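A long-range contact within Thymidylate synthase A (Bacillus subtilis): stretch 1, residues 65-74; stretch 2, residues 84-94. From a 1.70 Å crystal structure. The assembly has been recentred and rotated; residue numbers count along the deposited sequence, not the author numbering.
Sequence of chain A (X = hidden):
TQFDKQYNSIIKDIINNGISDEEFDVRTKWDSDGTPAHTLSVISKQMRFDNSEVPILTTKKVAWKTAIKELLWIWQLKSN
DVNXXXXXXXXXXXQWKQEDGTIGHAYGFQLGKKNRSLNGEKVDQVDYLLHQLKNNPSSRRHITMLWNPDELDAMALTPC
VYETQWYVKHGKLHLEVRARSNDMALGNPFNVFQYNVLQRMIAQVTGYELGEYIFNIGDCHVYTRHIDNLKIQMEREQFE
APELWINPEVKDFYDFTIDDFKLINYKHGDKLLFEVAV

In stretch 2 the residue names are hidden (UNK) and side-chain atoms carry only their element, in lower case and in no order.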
# COMPACT_ATOMS: atom_id res chain seq x y z
N LYS A 65 24.55 -4.78 -8.74
CA LYS A 65 24.91 -6.10 -8.20
C LYS A 65 24.51 -6.26 -6.74
O LYS A 65 24.00 -7.30 -6.35
CB LYS A 65 26.40 -6.33 -8.34
CG LYS A 65 26.82 -6.73 -9.73
CD LYS A 65 28.19 -7.47 -9.64
CE LYS A 65 28.86 -7.62 -10.98
NZ LYS A 65 30.28 -8.02 -10.81
N THR A 66 24.88 -5.29 -5.89
CA THR A 66 24.51 -5.26 -4.48
C THR A 66 22.96 -5.33 -4.33
O THR A 66 22.46 -6.04 -3.47
CB THR A 66 24.94 -3.96 -3.89
OG1 THR A 66 26.35 -3.92 -4.09
CG2 THR A 66 24.60 -3.87 -2.40
N ALA A 67 22.24 -4.65 -5.21
CA ALA A 67 20.75 -4.70 -5.13
C ALA A 67 20.23 -6.10 -5.36
O ALA A 67 19.29 -6.53 -4.64
CB ALA A 67 20.16 -3.73 -6.17
N ILE A 68 20.78 -6.80 -6.40
CA ILE A 68 20.39 -8.18 -6.64
C ILE A 68 20.82 -9.11 -5.52
O ILE A 68 20.05 -10.00 -5.13
CB ILE A 68 20.84 -8.67 -7.99
CG1 ILE A 68 20.19 -7.76 -9.01
CG2 ILE A 68 20.51 -10.14 -8.22
CD1 ILE A 68 20.66 -8.04 -10.48
N LYS A 69 22.01 -8.88 -4.96
CA LYS A 69 22.40 -9.73 -3.80
C LYS A 69 21.45 -9.64 -2.61
O LYS A 69 21.11 -10.72 -2.02
CB LYS A 69 23.87 -9.51 -3.37
CG LYS A 69 24.89 -10.04 -4.37
CD LYS A 69 26.25 -9.48 -4.02
CE LYS A 69 27.33 -10.07 -4.90
NZ LYS A 69 28.63 -9.40 -4.63
N GLU A 70 21.09 -8.40 -2.23
CA GLU A 70 20.17 -8.17 -1.10
C GLU A 70 18.82 -8.74 -1.47
O GLU A 70 18.20 -9.38 -0.65
CB GLU A 70 20.03 -6.68 -0.83
CG GLU A 70 19.16 -6.36 0.32
CD GLU A 70 18.94 -4.87 0.36
OE1 GLU A 70 19.88 -4.17 0.78
OE2 GLU A 70 17.96 -4.41 -0.23
N LEU A 71 18.39 -8.56 -2.72
CA LEU A 71 17.09 -9.20 -3.13
C LEU A 71 17.11 -10.71 -2.90
O LEU A 71 16.19 -11.27 -2.32
CB LEU A 71 16.81 -8.89 -4.60
CG LEU A 71 15.44 -9.40 -5.07
CD1 LEU A 71 14.32 -8.49 -4.53
CD2 LEU A 71 15.44 -9.47 -6.58
N LEU A 72 18.19 -11.41 -3.30
CA LEU A 72 18.24 -12.88 -3.13
C LEU A 72 18.27 -13.32 -1.67
O LEU A 72 17.63 -14.30 -1.29
CB LEU A 72 19.47 -13.47 -3.86
CG LEU A 72 19.46 -13.21 -5.39
CD1 LEU A 72 20.89 -13.60 -6.03
CD2 LEU A 72 18.34 -14.10 -5.99
N TRP A 73 18.96 -12.55 -0.84
CA TRP A 73 19.09 -12.83 0.58
C TRP A 73 17.65 -12.77 1.18
O TRP A 73 17.27 -13.58 2.03
CB TRP A 73 19.95 -11.71 1.21
CG TRP A 73 20.10 -11.75 2.69
CD1 TRP A 73 20.53 -12.80 3.44
CD2 TRP A 73 19.83 -10.68 3.62
NE1 TRP A 73 20.55 -12.46 4.79
CE2 TRP A 73 20.16 -11.16 4.91
CE3 TRP A 73 19.38 -9.37 3.49
CZ2 TRP A 73 20.03 -10.37 6.05
CZ3 TRP A 73 19.25 -8.57 4.64
CH2 TRP A 73 19.57 -9.06 5.87
N ILE A 74 16.92 -11.69 0.89
CA ILE A 74 15.55 -11.56 1.42
C ILE A 74 14.50 -12.57 0.82
O ILE A 74 13.75 -13.28 1.58
CB ILE A 74 15.01 -10.12 1.17
CG1 ILE A 74 15.92 -9.04 1.90
CG2 ILE A 74 13.54 -9.94 1.73
CD1 ILE A 74 15.65 -7.58 1.20
N UNK A 84 25.02 -14.40 6.30
CA UNK A 84 24.77 -14.90 4.96
C UNK A 84 25.03 -13.80 3.96
O UNK A 84 25.46 -14.03 2.86
c UNK A 84 22.96 -16.58 5.43
o UNK A 84 23.86 -17.42 5.57
o UNK A 84 21.78 -16.73 5.80
c UNK A 84 23.31 -15.33 4.75
N UNK A 85 24.69 -12.59 4.31
CA UNK A 85 24.89 -11.50 3.38
C UNK A 85 26.39 -11.16 3.29
O UNK A 85 26.93 -10.86 2.19
c UNK A 85 22.82 -8.26 3.71
c UNK A 85 23.12 -9.58 1.57
c UNK A 85 23.74 -9.16 2.93
c UNK A 85 24.04 -10.31 3.88
N UNK A 86 27.12 -11.32 4.40
CA UNK A 86 28.56 -11.04 4.36
C UNK A 86 29.28 -11.98 3.42
O UNK A 86 30.22 -11.53 2.73
c UNK A 86 29.19 -11.10 5.75
o UNK A 86 28.83 -10.11 7.86
c UNK A 86 28.81 -9.96 6.65
n UNK A 86 28.39 -8.82 6.07
N UNK A 87 28.83 -13.24 3.34
CA UNK A 87 29.39 -14.25 2.43
C UNK A 87 29.24 -13.87 0.96
O UNK A 87 29.97 -14.39 0.13
c UNK A 87 28.75 -15.63 2.64
c UNK A 87 29.53 -16.60 3.55
s UNK A 87 28.50 -17.98 4.27
c UNK A 87 27.71 -18.71 2.77
N UNK A 88 28.29 -13.00 0.62
CA UNK A 88 28.11 -12.60 -0.75
C UNK A 88 28.84 -11.33 -0.92
O UNK A 88 28.64 -10.62 -1.94
c UNK A 88 25.75 -13.55 -0.72
c UNK A 88 23.97 -12.92 -2.61
s UNK A 88 23.99 -13.08 -0.88
c UNK A 88 26.64 -12.38 -1.05
N UNK A 89 29.67 -11.03 0.09
CA UNK A 89 30.48 -9.85 0.14
C UNK A 89 29.74 -8.54 0.39
O UNK A 89 30.17 -7.50 -0.08
N UNK A 90 28.62 -8.54 1.10
CA UNK A 90 27.85 -7.28 1.30
C UNK A 90 27.86 -6.95 2.79
O UNK A 90 27.54 -7.80 3.61
c UNK A 90 26.39 -7.54 -0.70
c UNK A 90 25.51 -6.25 1.19
c UNK A 90 26.39 -7.40 0.77
N UNK A 91 28.17 -5.69 3.10
CA UNK A 91 28.29 -5.20 4.42
C UNK A 91 27.39 -4.04 4.75
O UNK A 91 27.43 -3.60 5.90
n UNK A 91 31.90 -7.68 4.36
c UNK A 91 30.63 -5.93 4.75
c UNK A 91 31.51 -7.75 5.63
c UNK A 91 29.71 -4.78 4.67
n UNK A 91 30.75 -6.70 5.89
c UNK A 91 31.37 -6.54 3.79
N UNK A 92 26.51 -3.63 3.83
CA UNK A 92 25.64 -2.49 4.13
C UNK A 92 24.65 -2.73 5.23
O UNK A 92 23.95 -1.78 5.58
c UNK A 92 23.84 -3.08 2.44
c UNK A 92 22.95 -2.67 1.29
c UNK A 92 25.77 -1.69 1.75
c UNK A 92 24.83 -1.98 2.89
N UNK A 93 24.45 -3.98 5.67
CA UNK A 93 23.50 -4.18 6.77
C UNK A 93 24.18 -4.41 8.13
O UNK A 93 23.50 -4.71 9.11
c UNK A 93 22.62 -5.39 6.50
c UNK A 93 17.50 -5.03 4.94
c UNK A 93 19.73 -5.02 4.16
c UNK A 93 19.36 -5.15 6.54
c UNK A 93 17.98 -5.11 6.27
c UNK A 93 20.25 -5.11 5.48
c UNK A 93 21.68 -5.14 5.39
n UNK A 93 20.81 -4.96 3.30
c UNK A 93 18.36 -4.99 3.89
c UNK A 93 21.98 -5.02 4.04
N UNK A 94 25.53 -4.40 8.15
CA UNK A 94 26.26 -4.74 9.40
C UNK A 94 25.90 -3.95 10.65
O UNK A 94 25.81 -4.52 11.73
o UNK A 94 29.46 -5.31 7.75
c UNK A 94 27.75 -4.63 9.21
o UNK A 94 27.67 -6.56 7.76
c UNK A 94 28.31 -5.56 8.15

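Position 84 carries two carbons, the second bearing two oxygens: a carboxylate one methylene from the backbone. Its CB lies 4.0 Å from NE1 of Trp73, an indole nitrogen that finds its hydrogen bond elsewhere in the structure. This is Asp84.

Position 85 has four carbons forked at the second, and one terminal carbon sits over the six-membered ring of Trp73, 3.7 Å from its centroid and 13° off the normal. This is Leu85; its CD2 makes the CH-pi contact.

Position 86 ends in one oxygen and one nitrogen on its second carbon and touches nothing on stretch 1. It is Asn86, and its work is internal: ND2 of Asn86 donates to the backbone O of position 90.

Position 87 is an unbranched run of two carbons, a sulfur and a carbon, staying clear of the helix: Met87. The same chain recurs at position 88, but here it points toward stretch 1 and its terminal carbon packs 3.5 Å from CG of Lys69. This is Met88. Its carbonyl O accepts a hydrogen bond from Lys69 NZ at 3.0 Å.

Position 89 has no side-chain atoms. Its phi of 71° by itself favours glycine, and Gly89 closes the type I turn that begins at Asn86, with Gly89 N 2.7 Å from Asn86 O.

Position 90 is one carbon carrying two more, and one end carbon lies 3.8 Å from CD of Lys69: Val90.

Position 91 shows one carbon and a five-membered ring with two nitrogens, out of reach of the helix: His91.

Position 92 has four carbons forked at the first, one arm two carbons long, whose tip lies 4.2 Å from Thr66 CG2 and 3.5 Å from Glu70 OE1. It is Ile92.

Position 93 carries fused five- and six-membered rings of eight carbons and one nitrogen. The ring nitrogen lies 2.8 Å from OE1 of Glu70, near the indole plane, while Trp73 directs its edge at the ring face, the planes at 71°. This is Trp93, and NE1 is the donor.

Position 94, a two-carbon carboxylate, does not touch stretch 1. It is Asp94, accepting from Asn86 ND2 at OD1 (2.9 Å) and from His91 ND1 at OD2 (2.7 Å).

The rule is a helix face read at Thr66, Lys69, Glu70 and Trp73. Trp73 gives its face to Leu85 and its edge to Trp93. Buried Glu70 has its OE1 answered by an indole donor; Lys69 packs its chain on the side chain of Met88 and donates from NZ to the O of the same residue. Asn86 and His91 each donate to Asp94 within the loop that presents the others.

Stretch 2 84-94: DLNMMGVHIWD
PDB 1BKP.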